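Local coordinates for protein BexL (Amycolatopsis orientalis, PDB 4XRW) that probably cyclises and aromatises a polyketide chain, with loss of water, as a di-domain aromatase/cyclase of type II polyketide synthesis in the BE-7585A pathway, at residues A32-V37 with A91-S96; R39-A42 with N46-R49; A24-L29 with T150-E155; V57-V60 with T66-I69. One frame throughout, in Å; residues are numbered along the deposited sequence.

Contact 1 of 4, residues A32-V37 with A91-S96; sequences APADEV and AARRIS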
loop_
_atom_site.group_PDB
_atom_site.type_symbol
_atom_site.label_atom_id
_atom_site.label_comp_id
_atom_site.label_asym_id
_atom_site.label_seq_id
_atom_site.Cartn_x
_atom_site.Cartn_y
_atom_site.Cartn_z
ATOM N N ALA A 32 -10.064 -11.822 -14.386
ATOM C CA ALA A 32 -9.049 -12.758 -13.928
ATOM C C ALA A 32 -9.793 -13.973 -13.395
ATOM O O ALA A 32 -10.984 -13.895 -13.107
ATOM C CB ALA A 32 -8.152 -12.140 -12.850
ATOM N N PRO A 33 -9.114 -15.111 -13.291
ATOM C CA PRO A 33 -9.834 -16.299 -12.815
ATOM C C PRO A 33 -10.184 -16.203 -11.330
ATOM O O PRO A 33 -9.523 -15.478 -10.590
ATOM C CB PRO A 33 -8.853 -17.444 -13.086
ATOM C CG PRO A 33 -7.526 -16.802 -13.235
ATOM C CD PRO A 33 -7.747 -15.418 -13.738
ATOM N N ALA A 34 -11.217 -16.916 -10.916
ATOM C CA ALA A 34 -11.702 -16.877 -9.530
ATOM C C ALA A 34 -10.622 -17.204 -8.507
ATOM O O ALA A 34 -10.582 -16.609 -7.432
ATOM C CB ALA A 34 -12.856 -17.835 -9.361
ATOM N N ASP A 35 -9.746 -18.146 -8.822
ATOM C CA ASP A 35 -8.759 -18.575 -7.844
ATOM C C ASP A 35 -7.734 -17.472 -7.560
ATOM O O ASP A 35 -7.263 -17.318 -6.420
ATOM C CB ASP A 35 -8.068 -19.864 -8.309
ATOM C CG ASP A 35 -8.966 -21.102 -8.181
ATOM O OD1 ASP A 35 -10.031 -21.034 -7.523
ATOM O OD2 ASP A 35 -8.589 -22.162 -8.731
ATOM N N GLU A 36 -7.400 -16.701 -8.588
ATOM C CA GLU A 36 -6.439 -15.632 -8.451
ATOM C C GLU A 36 -7.028 -14.434 -7.706
ATOM O O GLU A 36 -6.345 -13.840 -6.861
ATOM C CB GLU A 36 -5.919 -15.203 -9.826
ATOM C CG GLU A 36 -4.858 -14.083 -9.795
ATOM C CD GLU A 36 -3.598 -14.421 -8.962
ATOM O OE1 GLU A 36 -3.491 -15.544 -8.408
ATOM O OE2 GLU A 36 -2.704 -13.547 -8.859
ATOM N N VAL A 37 -8.285 -14.087 -7.993
ATOM C CA VAL A 37 -8.917 -12.990 -7.273
ATOM C C VAL A 37 -9.013 -13.362 -5.800
ATOM O O VAL A 37 -8.701 -12.544 -4.935
ATOM C CB VAL A 37 -10.307 -12.662 -7.825
ATOM C CG1 VAL A 37 -11.008 -11.604 -6.989
ATOM C CG2 VAL A 37 -10.186 -12.190 -9.280
ATOM N N ALA A 91 -12.092 -23.416 -0.469
ATOM C CA ALA A 91 -12.853 -24.318 -1.334
ATOM C C ALA A 91 -14.077 -23.600 -1.879
ATOM O O ALA A 91 -14.436 -23.764 -3.048
ATOM C CB ALA A 91 -13.262 -25.567 -0.575
ATOM N N ALA A 92 -14.724 -22.808 -1.022
ATOM C CA ALA A 92 -15.892 -22.036 -1.405
ATOM C C ALA A 92 -15.521 -20.647 -1.976
ATOM O O ALA A 92 -16.390 -19.900 -2.449
ATOM C CB ALA A 92 -16.788 -21.880 -0.229
ATOM N N ARG A 93 -14.231 -20.325 -1.934
ATOM C CA ARG A 93 -13.732 -19.002 -2.302
ATOM C C ARG A 93 -14.541 -17.941 -1.545
ATOM O O ARG A 93 -15.088 -17.018 -2.146
ATOM C CB ARG A 93 -13.799 -18.780 -3.822
ATOM C CG ARG A 93 -13.032 -19.844 -4.645
ATOM C CD ARG A 93 -13.020 -19.509 -6.122
ATOM N NE ARG A 93 -12.662 -20.652 -6.959
ATOM C CZ ARG A 93 -13.520 -21.581 -7.375
ATOM N NH1 ARG A 93 -14.802 -21.529 -7.033
ATOM N NH2 ARG A 93 -13.093 -22.575 -8.141
ATOM N N ARG A 94 -14.624 -18.102 -0.224
ATOM C CA ARG A 94 -15.300 -17.129 0.640
ATOM C C ARG A 94 -14.365 -16.652 1.737
ATOM O O ARG A 94 -13.568 -17.431 2.273
ATOM C CB ARG A 94 -16.563 -17.710 1.291
ATOM C CG ARG A 94 -17.720 -17.995 0.334
ATOM C CD ARG A 94 -18.887 -18.747 1.003
ATOM N NE ARG A 94 -19.871 -17.912 1.717
ATOM C CZ ARG A 94 -19.893 -17.701 3.038
ATOM N NH1 ARG A 94 -18.965 -18.232 3.830
ATOM N NH2 ARG A 94 -20.846 -16.944 3.578
ATOM N N ILE A 95 -14.497 -15.376 2.080
ATOM C CA ILE A 95 -13.744 -14.764 3.170
ATOM C C ILE A 95 -14.735 -13.940 3.993
ATOM O O ILE A 95 -15.286 -12.966 3.497
ATOM C CB ILE A 95 -12.625 -13.843 2.675
ATOM C CG1 ILE A 95 -11.644 -14.617 1.785
ATOM C CG2 ILE A 95 -11.889 -13.241 3.890
ATOM C CD1 ILE A 95 -10.726 -13.760 1.054
ATOM N N SER A 96 -14.964 -14.340 5.236
ATOM C CA SER A 96 -15.764 -13.564 6.178
ATOM C C SER A 96 -14.866 -12.637 6.961
ATOM O O SER A 96 -13.779 -13.046 7.374
ATOM C CB SER A 96 -16.497 -14.488 7.145
ATOM O OG SER A 96 -17.100 -15.544 6.427
#

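Contact 2 of 4, residues R39-A42 with N46-R49; sequences RLVA and NWPR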
loop_
_atom_site.group_PDB
_atom_site.type_symbol
_atom_site.label_atom_id
_atom_site.label_comp_id
_atom_site.label_asym_id
_atom_site.label_seq_id
_atom_site.Cartn_x
_atom_site.Cartn_y
_atom_site.Cartn_z
ATOM N N ARG A 39 -7.127 -15.395 -4.166
ATOM C CA ARG A 39 -5.775 -15.352 -3.611
ATOM C C ARG A 39 -5.341 -13.933 -3.272
ATOM O O ARG A 39 -4.663 -13.722 -2.273
ATOM C CB ARG A 39 -4.772 -15.979 -4.585
ATOM C CG ARG A 39 -3.357 -16.057 -4.034
ATOM C CD ARG A 39 -2.347 -16.490 -5.091
ATOM N NE ARG A 39 -1.955 -15.396 -5.988
ATOM C CZ ARG A 39 -1.090 -14.428 -5.671
ATOM N NH1 ARG A 39 -0.529 -14.377 -4.455
ATOM N NH2 ARG A 39 -0.801 -13.489 -6.562
ATOM N N LEU A 40 -5.722 -12.959 -4.093
ATOM C CA LEU A 40 -5.262 -11.579 -3.875
ATOM C C LEU A 40 -5.928 -10.932 -2.664
ATOM O O LEU A 40 -5.328 -10.091 -1.970
ATOM C CB LEU A 40 -5.494 -10.735 -5.133
ATOM C CG LEU A 40 -4.605 -11.090 -6.346
ATOM C CD1 LEU A 40 -5.193 -10.527 -7.627
ATOM C CD2 LEU A 40 -3.193 -10.556 -6.170
ATOM N N VAL A 41 -7.159 -11.336 -2.379
ATOM C CA VAL A 41 -7.848 -10.827 -1.207
ATOM C C VAL A 41 -7.488 -11.655 0.018
ATOM O O VAL A 41 -7.425 -11.137 1.140
ATOM C CB VAL A 41 -9.357 -10.813 -1.429
ATOM C CG1 VAL A 41 -10.093 -10.232 -0.210
ATOM C CG2 VAL A 41 -9.693 -10.010 -2.709
ATOM N N ALA A 42 -7.233 -12.939 -0.175
ATOM C CA ALA A 42 -6.932 -13.796 0.973
ATOM C C ALA A 42 -5.521 -13.530 1.509
ATOM O O ALA A 42 -5.303 -13.506 2.736
ATOM C CB ALA A 42 -7.091 -15.260 0.596
ATOM N N ASN A 46 -0.909 -8.680 -0.604
ATOM C CA ASN A 46 -1.373 -8.125 -1.882
ATOM C C ASN A 46 -2.300 -6.918 -1.767
ATOM O O ASN A 46 -2.623 -6.284 -2.765
ATOM C CB ASN A 46 -2.108 -9.174 -2.697
ATOM C CG ASN A 46 -1.213 -10.312 -3.103
ATOM O OD1 ASN A 46 -0.263 -10.113 -3.857
ATOM N ND2 ASN A 46 -1.492 -11.508 -2.591
ATOM N N TRP A 47 -2.771 -6.614 -0.571
ATOM C CA TRP A 47 -3.811 -5.597 -0.478
ATOM C C TRP A 47 -3.354 -4.237 -0.998
ATOM O O TRP A 47 -4.135 -3.579 -1.648
ATOM C CB TRP A 47 -4.296 -5.456 0.950
ATOM C CG TRP A 47 -5.290 -6.532 1.367
ATOM C CD1 TRP A 47 -5.485 -7.744 0.803
ATOM C CD2 TRP A 47 -6.220 -6.434 2.451
ATOM N NE1 TRP A 47 -6.491 -8.435 1.484
ATOM C CE2 TRP A 47 -6.943 -7.650 2.502
ATOM C CE3 TRP A 47 -6.496 -5.440 3.393
ATOM C CZ2 TRP A 47 -7.913 -7.892 3.467
ATOM C CZ3 TRP A 47 -7.458 -5.675 4.338
ATOM C CH2 TRP A 47 -8.159 -6.897 4.370
ATOM N N PRO A 48 -2.107 -3.823 -0.696
ATOM C CA PRO A 48 -1.756 -2.467 -1.174
ATOM C C PRO A 48 -1.840 -2.360 -2.699
ATOM O O PRO A 48 -2.068 -1.271 -3.247
ATOM C CB PRO A 48 -0.328 -2.268 -0.645
ATOM C CG PRO A 48 -0.342 -3.069 0.671
ATOM C CD PRO A 48 -1.089 -4.349 0.239
ATOM N N ARG A 49 -1.679 -3.489 -3.394
ATOM C CA ARG A 49 -1.718 -3.443 -4.855
ATOM C C ARG A 49 -3.116 -3.379 -5.419
ATOM O O ARG A 49 -3.305 -2.890 -6.528
ATOM C CB ARG A 49 -1.017 -4.675 -5.468
ATOM C CG ARG A 49 0.281 -5.073 -4.825
ATOM C CD ARG A 49 0.832 -6.349 -5.470
ATOM N NE ARG A 49 2.192 -6.615 -5.015
ATOM C CZ ARG A 49 3.110 -7.268 -5.718
ATOM N NH1 ARG A 49 2.823 -7.735 -6.930
ATOM N NH2 ARG A 49 4.323 -7.444 -5.207
HETATM O O HOH W 1 0.994 -11.599 -5.637
#

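Contact 3 of 4, residues A24-L29 with T150-E155; sequences AEHDIL and TNSRSE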
loop_
_atom_site.group_PDB
_atom_site.type_symbol
_atom_site.label_atom_id
_atom_site.label_comp_id
_atom_site.label_asym_id
_atom_site.label_seq_id
_atom_site.Cartn_x
_atom_site.Cartn_y
_atom_site.Cartn_z
ATOM N N ALA A 24 -26.259 -5.766 2.994
ATOM C CA ALA A 24 -26.076 -5.200 1.668
ATOM C C ALA A 24 -25.245 -6.133 0.840
ATOM O O ALA A 24 -24.524 -6.981 1.379
ATOM C CB ALA A 24 -25.414 -3.841 1.735
ATOM N N GLU A 25 -25.387 -6.000 -0.472
ATOM C CA GLU A 25 -24.568 -6.758 -1.417
ATOM C C GLU A 25 -24.315 -5.950 -2.673
ATOM O O GLU A 25 -25.219 -5.360 -3.270
ATOM C CB GLU A 25 -25.185 -8.114 -1.814
ATOM C CG GLU A 25 -24.225 -8.888 -2.738
ATOM C CD GLU A 25 -24.666 -10.284 -3.173
ATOM O OE1 GLU A 25 -24.226 -10.696 -4.283
ATOM O OE2 GLU A 25 -25.397 -10.978 -2.421
ATOM N N HIS A 26 -23.049 -5.937 -3.053
ATOM C CA HIS A 26 -22.589 -5.323 -4.281
ATOM C C HIS A 26 -21.777 -6.349 -5.059
ATOM O O HIS A 26 -21.191 -7.265 -4.475
ATOM C CB HIS A 26 -21.759 -4.083 -3.970
ATOM C CG HIS A 26 -22.518 -3.011 -3.262
ATOM N ND1 HIS A 26 -22.735 -3.016 -1.896
ATOM C CD2 HIS A 26 -23.098 -1.882 -3.732
ATOM C CE1 HIS A 26 -23.426 -1.941 -1.562
ATOM N NE2 HIS A 26 -23.656 -1.236 -2.658
ATOM N N ASP A 27 -21.771 -6.262 -6.383
ATOM C CA ASP A 27 -20.890 -7.145 -7.140
ATOM C C ASP A 27 -20.303 -6.440 -8.358
ATOM O O ASP A 27 -20.716 -5.330 -8.707
ATOM C CB ASP A 27 -21.616 -8.438 -7.531
ATOM C CG ASP A 27 -22.866 -8.194 -8.311
ATOM O OD1 ASP A 27 -22.781 -7.587 -9.403
ATOM O OD2 ASP A 27 -23.938 -8.614 -7.830
ATOM N N ILE A 28 -19.282 -7.071 -8.928
ATOM C CA ILE A 28 -18.604 -6.597 -10.123
ATOM C C ILE A 28 -17.998 -7.804 -10.831
ATOM O O ILE A 28 -17.727 -8.818 -10.191
ATOM C CB ILE A 28 -17.531 -5.552 -9.781
ATOM C CG1 ILE A 28 -17.232 -4.676 -10.994
ATOM C CG2 ILE A 28 -16.275 -6.222 -9.243
ATOM C CD1 ILE A 28 -16.591 -3.367 -10.671
ATOM N N LEU A 29 -17.807 -7.705 -12.154
ATOM C CA LEU A 29 -17.106 -8.743 -12.905
ATOM C C LEU A 29 -15.666 -8.338 -13.042
ATOM O O LEU A 29 -15.378 -7.163 -13.276
ATOM C CB LEU A 29 -17.724 -8.950 -14.302
ATOM C CG LEU A 29 -19.191 -9.360 -14.347
ATOM C CD1 LEU A 29 -19.703 -9.275 -15.791
ATOM C CD2 LEU A 29 -19.401 -10.757 -13.787
ATOM N N THR A 150 -21.569 3.749 -0.895
ATOM C CA THR A 150 -20.519 4.572 -1.472
ATOM C C THR A 150 -19.169 3.832 -1.408
ATOM O O THR A 150 -18.474 3.661 -2.419
ATOM C CB THR A 150 -20.431 5.921 -0.718
ATOM O OG1 THR A 150 -21.644 6.670 -0.919
ATOM C CG2 THR A 150 -19.244 6.750 -1.188
ATOM N N ASN A 151 -18.804 3.355 -0.220
ATOM C CA ASN A 151 -17.511 2.704 -0.091
ATOM C C ASN A 151 -17.409 1.392 -0.862
ATOM O O ASN A 151 -16.388 1.134 -1.493
ATOM C CB ASN A 151 -17.182 2.458 1.383
ATOM C CG ASN A 151 -15.732 2.134 1.583
ATOM O OD1 ASN A 151 -14.879 3.021 1.513
ATOM N ND2 ASN A 151 -15.428 0.853 1.773
ATOM N N SER A 152 -18.457 0.567 -0.819
ATOM C CA SER A 152 -18.439 -0.728 -1.497
ATOM C C SER A 152 -18.315 -0.568 -2.997
ATOM O O SER A 152 -17.600 -1.315 -3.633
ATOM C CB SER A 152 -19.687 -1.546 -1.189
ATOM O OG SER A 152 -19.754 -1.879 0.179
ATOM N N ARG A 153 -19.018 0.405 -3.568
ATOM C CA ARG A 153 -18.940 0.619 -5.006
ATOM C C ARG A 153 -17.563 1.092 -5.441
ATOM O O ARG A 153 -17.037 0.625 -6.453
ATOM C CB ARG A 153 -19.996 1.631 -5.447
ATOM C CG ARG A 153 -21.417 1.104 -5.369
ATOM C CD ARG A 153 -22.412 2.219 -5.686
ATOM N NE ARG A 153 -23.773 1.719 -5.586
ATOM C CZ ARG A 153 -24.323 0.886 -6.468
ATOM N NH1 ARG A 153 -23.631 0.467 -7.523
ATOM N NH2 ARG A 153 -25.572 0.470 -6.304
ATOM N N SER A 154 -16.960 1.998 -4.674
ATOM C CA SER A 154 -15.655 2.519 -5.047
ATOM C C SER A 154 -14.588 1.436 -4.850
ATOM O O SER A 154 -13.671 1.331 -5.648
ATOM C CB SER A 154 -15.324 3.787 -4.250
ATOM O OG SER A 154 -15.325 3.558 -2.857
ATOM N N GLU A 155 -14.719 0.630 -3.798
ATOM C CA GLU A 155 -13.794 -0.454 -3.530
ATOM C C GLU A 155 -13.823 -1.497 -4.637
ATOM O O GLU A 155 -12.774 -1.948 -5.082
ATOM C CB GLU A 155 -14.119 -1.101 -2.172
ATOM C CG GLU A 155 -13.315 -2.301 -1.821
ATOM C CD GLU A 155 -13.401 -2.644 -0.337
ATOM O OE1 GLU A 155 -14.457 -3.149 0.115
ATOM O OE2 GLU A 155 -12.403 -2.395 0.371
#

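Contact 4 of 4, residues V57-V60 with T66-I69; sequences VDHV and TERI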
loop_
_atom_site.group_PDB
_atom_site.type_symbol
_atom_site.label_atom_id
_atom_site.label_comp_id
_atom_site.label_asym_id
_atom_site.label_seq_id
_atom_site.Cartn_x
_atom_site.Cartn_y
_atom_site.Cartn_z
ATOM N N VAL A 57 -0.625 -4.496 5.734
ATOM C CA VAL A 57 -1.433 -5.356 6.561
ATOM C C VAL A 57 -0.510 -6.327 7.248
ATOM O O VAL A 57 0.357 -6.910 6.598
ATOM C CB VAL A 57 -2.490 -6.174 5.751
ATOM C CG1 VAL A 57 -3.453 -6.885 6.724
ATOM C CG2 VAL A 57 -3.260 -5.297 4.794
ATOM N N ASP A 58 -0.634 -6.505 8.548
ATOM C CA ASP A 58 0.072 -7.695 9.084
ATOM C C ASP A 58 -0.787 -8.423 10.075
ATOM O O ASP A 58 -1.933 -8.036 10.325
ATOM C CB ASP A 58 1.447 -7.336 9.659
ATOM C CG ASP A 58 1.385 -6.611 10.967
ATOM O OD1 ASP A 58 0.307 -6.107 11.316
ATOM O OD2 ASP A 58 2.442 -6.547 11.647
ATOM N N HIS A 59 -0.268 -9.536 10.581
ATOM C CA HIS A 59 -1.082 -10.399 11.415
ATOM C C HIS A 59 -0.899 -10.101 12.890
ATOM O O HIS A 59 0.210 -9.820 13.358
ATOM C CB HIS A 59 -0.758 -11.851 11.144
ATOM C CG HIS A 59 -1.454 -12.406 9.954
ATOM N ND1 HIS A 59 -1.042 -12.149 8.666
ATOM C CD2 HIS A 59 -2.534 -13.215 9.853
ATOM C CE1 HIS A 59 -1.844 -12.770 7.820
ATOM N NE2 HIS A 59 -2.756 -13.426 8.517
ATOM N N VAL A 60 -2.014 -10.169 13.602
ATOM C CA VAL A 60 -2.057 -10.090 15.055
ATOM C C VAL A 60 -2.143 -11.509 15.635
ATOM O O VAL A 60 -1.536 -11.820 16.656
ATOM C CB VAL A 60 -3.252 -9.265 15.526
ATOM C CG1 VAL A 60 -3.302 -9.209 17.041
ATOM C CG2 VAL A 60 -3.201 -7.841 14.936
ATOM N N THR A 66 -9.100 -19.331 11.220
ATOM C CA THR A 66 -9.379 -17.967 11.669
ATOM C C THR A 66 -8.097 -17.167 11.918
ATOM O O THR A 66 -7.062 -17.726 12.277
ATOM C CB THR A 66 -10.222 -17.956 12.958
ATOM O OG1 THR A 66 -10.725 -16.630 13.193
ATOM C CG2 THR A 66 -9.400 -18.414 14.168
ATOM N N GLU A 67 -8.179 -15.849 11.755
ATOM C CA GLU A 67 -7.018 -14.993 11.938
ATOM C C GLU A 67 -7.447 -13.581 12.319
ATOM O O GLU A 67 -8.586 -13.209 12.090
ATOM C CB GLU A 67 -6.201 -14.961 10.667
ATOM C CG GLU A 67 -6.899 -14.255 9.525
ATOM C CD GLU A 67 -6.081 -14.259 8.255
ATOM O OE1 GLU A 67 -5.246 -15.178 8.080
ATOM O OE2 GLU A 67 -6.279 -13.334 7.441
ATOM N N ARG A 68 -6.545 -12.817 12.911
ATOM C CA ARG A 68 -6.773 -11.394 13.134
ATOM C C ARG A 68 -5.655 -10.614 12.474
ATOM O O ARG A 68 -4.478 -10.974 12.585
ATOM C CB ARG A 68 -6.837 -11.065 14.614
ATOM C CG ARG A 68 -7.962 -11.772 15.314
ATOM C CD ARG A 68 -7.840 -11.580 16.833
ATOM N NE ARG A 68 -7.975 -10.174 17.199
ATOM C CZ ARG A 68 -7.232 -9.541 18.106
ATOM N NH1 ARG A 68 -6.284 -10.177 18.786
ATOM N NH2 ARG A 68 -7.447 -8.258 18.343
ATOM N N ILE A 69 -6.032 -9.546 11.778
ATOM C CA ILE A 69 -5.075 -8.748 11.018
ATOM C C ILE A 69 -5.218 -7.291 11.430
ATOM O O ILE A 69 -6.255 -6.869 11.963
ATOM C CB ILE A 69 -5.258 -8.889 9.463
ATOM C CG1 ILE A 69 -6.701 -8.509 9.043
ATOM C CG2 ILE A 69 -4.878 -10.270 9.032
ATOM C CD1 ILE A 69 -6.920 -8.435 7.559
#

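Contact 1 of 4, residues A32-V37 with A91-S96
Arg93 reaches from just before strand 94-99 to the first turn of a helix, where its NE gives a nearly straight bond (172°) to Asp35 OD1. Arg93 NE and Asp35 OD1 lie 2.7 Å apart, a salt bridge. OD1 sits almost in the guanidinium plane, and the N-H arrives nearly along the C-O axis of the acid. Asp35 holds its CG anti to the carbonyl carbon (chi1 -74°), which helps bring OD1 to the arginine. Carboxylate and guanidinium are only 24° from coplanar, yet Arg93 NH2 stays 3.5 Å from Asp35 OD1, so a single bond carries the bridge and not a two-pronged grip. Arg93 can span the gap because its chain runs extended from CG to NE. On the way Arg93 CD lies 3.6 Å from Ala34 CB, where a methyl is small enough to let the long chain pass close to the helix. Arg93 itself has a left-handed backbone conformation, and with Arg94 it faces Asp89 in a G1 beta bulge at the turn between strands 80-89 and 94-99. Pro33, at the N-cap position, opens helix 34-42; Ala34 also packs on Val115 and Pro117 of strand 106-117, while Tyr38 of the same helix lies against Arg93.

Contact 2 of 4, residues R39-A42 with N46-R49
Trp47 and Val41 supply the direct hydrogen bond of this helix-to-helix corner. The indole NE1 of Trp47 donates to Val41 O over 2.9 Å, nearly straight at 171°. The carbonyl oxygen lies in the plane of the indole, at its edge, while the N-H comes in tilted 29° from the carbonyl plane. Leu40 O stands at the same edge of the ring, near CD1. Tryptophan suits the place because it offers one donor on a large apolar surface. Its ring also meets Phe51 edge-to-face, and a bound MES molecule, probably from the crystallisation liquor, lies about 3 Å from the Trp47 side chain, consistent with the ring bordering a pocket.

A water makes the second polar link. It accepts from Arg39 NH2 at 2.8 Å and donates to Asn46 OD1 at 2.6 Å, joining side chains whose guanidinium and amide planes are nearly perpendicular. Arg39 places its guanidinium there by holding CG opposite the backbone N (chi1 -176°) and bending at chi3; its charge is answered by Glu36 and Glu43 of the same chain.

Van der Waals contact completes the interface. Leu40 CD2 lies 3.7 Å from the amide carbon Asn46 CG, the two side chains crossing at about a right angle, and Asn46 CB rests 3.4 Å from Leu40 O.

Val41 O also receives a bond from Arg86, so the indole N-H shares a carbonyl near the end of helix 34-42 with a cationic donor. That oxygen is gripped twice, and the NE1 bond probably limits rotation of the indole about chi2.

Contact 3 of 4, residues A24-L29 with T150-E155
His26 carries CG opposite its carbonyl carbon (chi1 -62°), and with chi2 at 82° the imidazole presents a face to Ser152 on the helix. Arg153 starts off in the same way and then runs extended from CG to NE, which brings its guanidinium face over the CD2 edge of the ring.

Ser152 CB sits over the imidazole face in a CH-pi contact, 3.8 Å from the centroid of the His26 ring and displaced toward the rim on the ND1 side, where Ser152 CB and His26 ND1 are 3.5 Å apart. A serine is compact enough to let the ring approach the helix, and its hydroxyl is bonded to Val148 O, one turn back in the helix. Arg153 adds a second contact: its CG lies 3.8 Å from His26 CD2. The same CD2 stands over the centre of the Arg153 guanidinium face, 4.0 Å above its plane. Ring and guanidinium are nearly perpendicular (88°), so the imidazole meets that face edge-on and the two planes do not stack.

The polar ends meet in Asp149: OD1 takes a hydrogen bond from His26 NE2 and a salt bridge from Arg153 NE. Without the imidazole, as with an alanine here, Asp149 is likely to lose one of its two donors and a gap to open between strand 22-30 and Ser152. The shared acid probably eases the approach of His26 NE2 and Arg153 NE, 4.2 Å apart. The edge strand is thus joined to helix 138-166 by dispersion over Ser152 and by a carboxylate held in common.

Contact 4 of 4, residues V57-V60 with T66-I69
His59 NE2 donates a hydrogen bond to Glu67 OE1 from above the acid's plane: Glu67 OE1 lies 3.1 Å from His59 NE2 and within the imidazole plane, but the N-H arrives 71° out of the carboxylate plane, and the two planes are almost perpendicular. The acid's pose is set by its CG lying between the backbone N and the carbonyl carbon (chi1 68°), and a salt bridge from OE2 to Arg86 helps hold it. Under the same ring sits Ile69, with CG2 over the centre of one face in a CH-pi contact, 3.9 Å from the His59 centroid. Isoleucine suits this spot because its branched CB puts CG2 on the imidazole while Ile69 CB itself meets Val57 CG1 at 3.8 Å. Were His59 a leucine, Glu67 OE1 would probably lose its imidazole donor, and Ile69 CG2 the flat face it packs on.

The backbones pair through His59 and Ile69 as an antiparallel, non-hydrogen-bonded pair. Beyond it, Val60 N donates to Arg68 O at 2.8 Å, just where the chain turns a corner. Val60 CG1 also covers one face of the Arg68 guanidinium, 3.6 Å from Arg68 NH1; the arginine's charge is met by Glu100 and Glu61. The short strand segments are antiparallel but twisted, their directions 140° apart. This is the antiparallel hairpin of strands 54-59 and 67-73, at one edge of the seven-stranded sheet that, with the long helix 138-166, makes a helix-grip fold.

In the fold
From the N terminus, strand 22-30 enters contact 3, whose partner on helix 138-166 comes over a hundred residues later; this widest loop encloses the other three contacts. Helix 34-42 follows, and contact 1 returns to it from strand 94-99, closing a loop that holds contacts 2 and 4. Those two lie in series: contact 2 links helices 34-42 and 47-50 across a short turn, then contact 4 closes the hairpin of strands 54-59 and 67-73. No pair crosses. Contact 2 touches both neighbours, packing Val41 and Ala42 on Ile95 of contact 1, and Trp47 on Val57 and Ile69 of contact 4. Contacts 3 and 4, centres about 23 Å apart, involve the two outermost strands of one sheet.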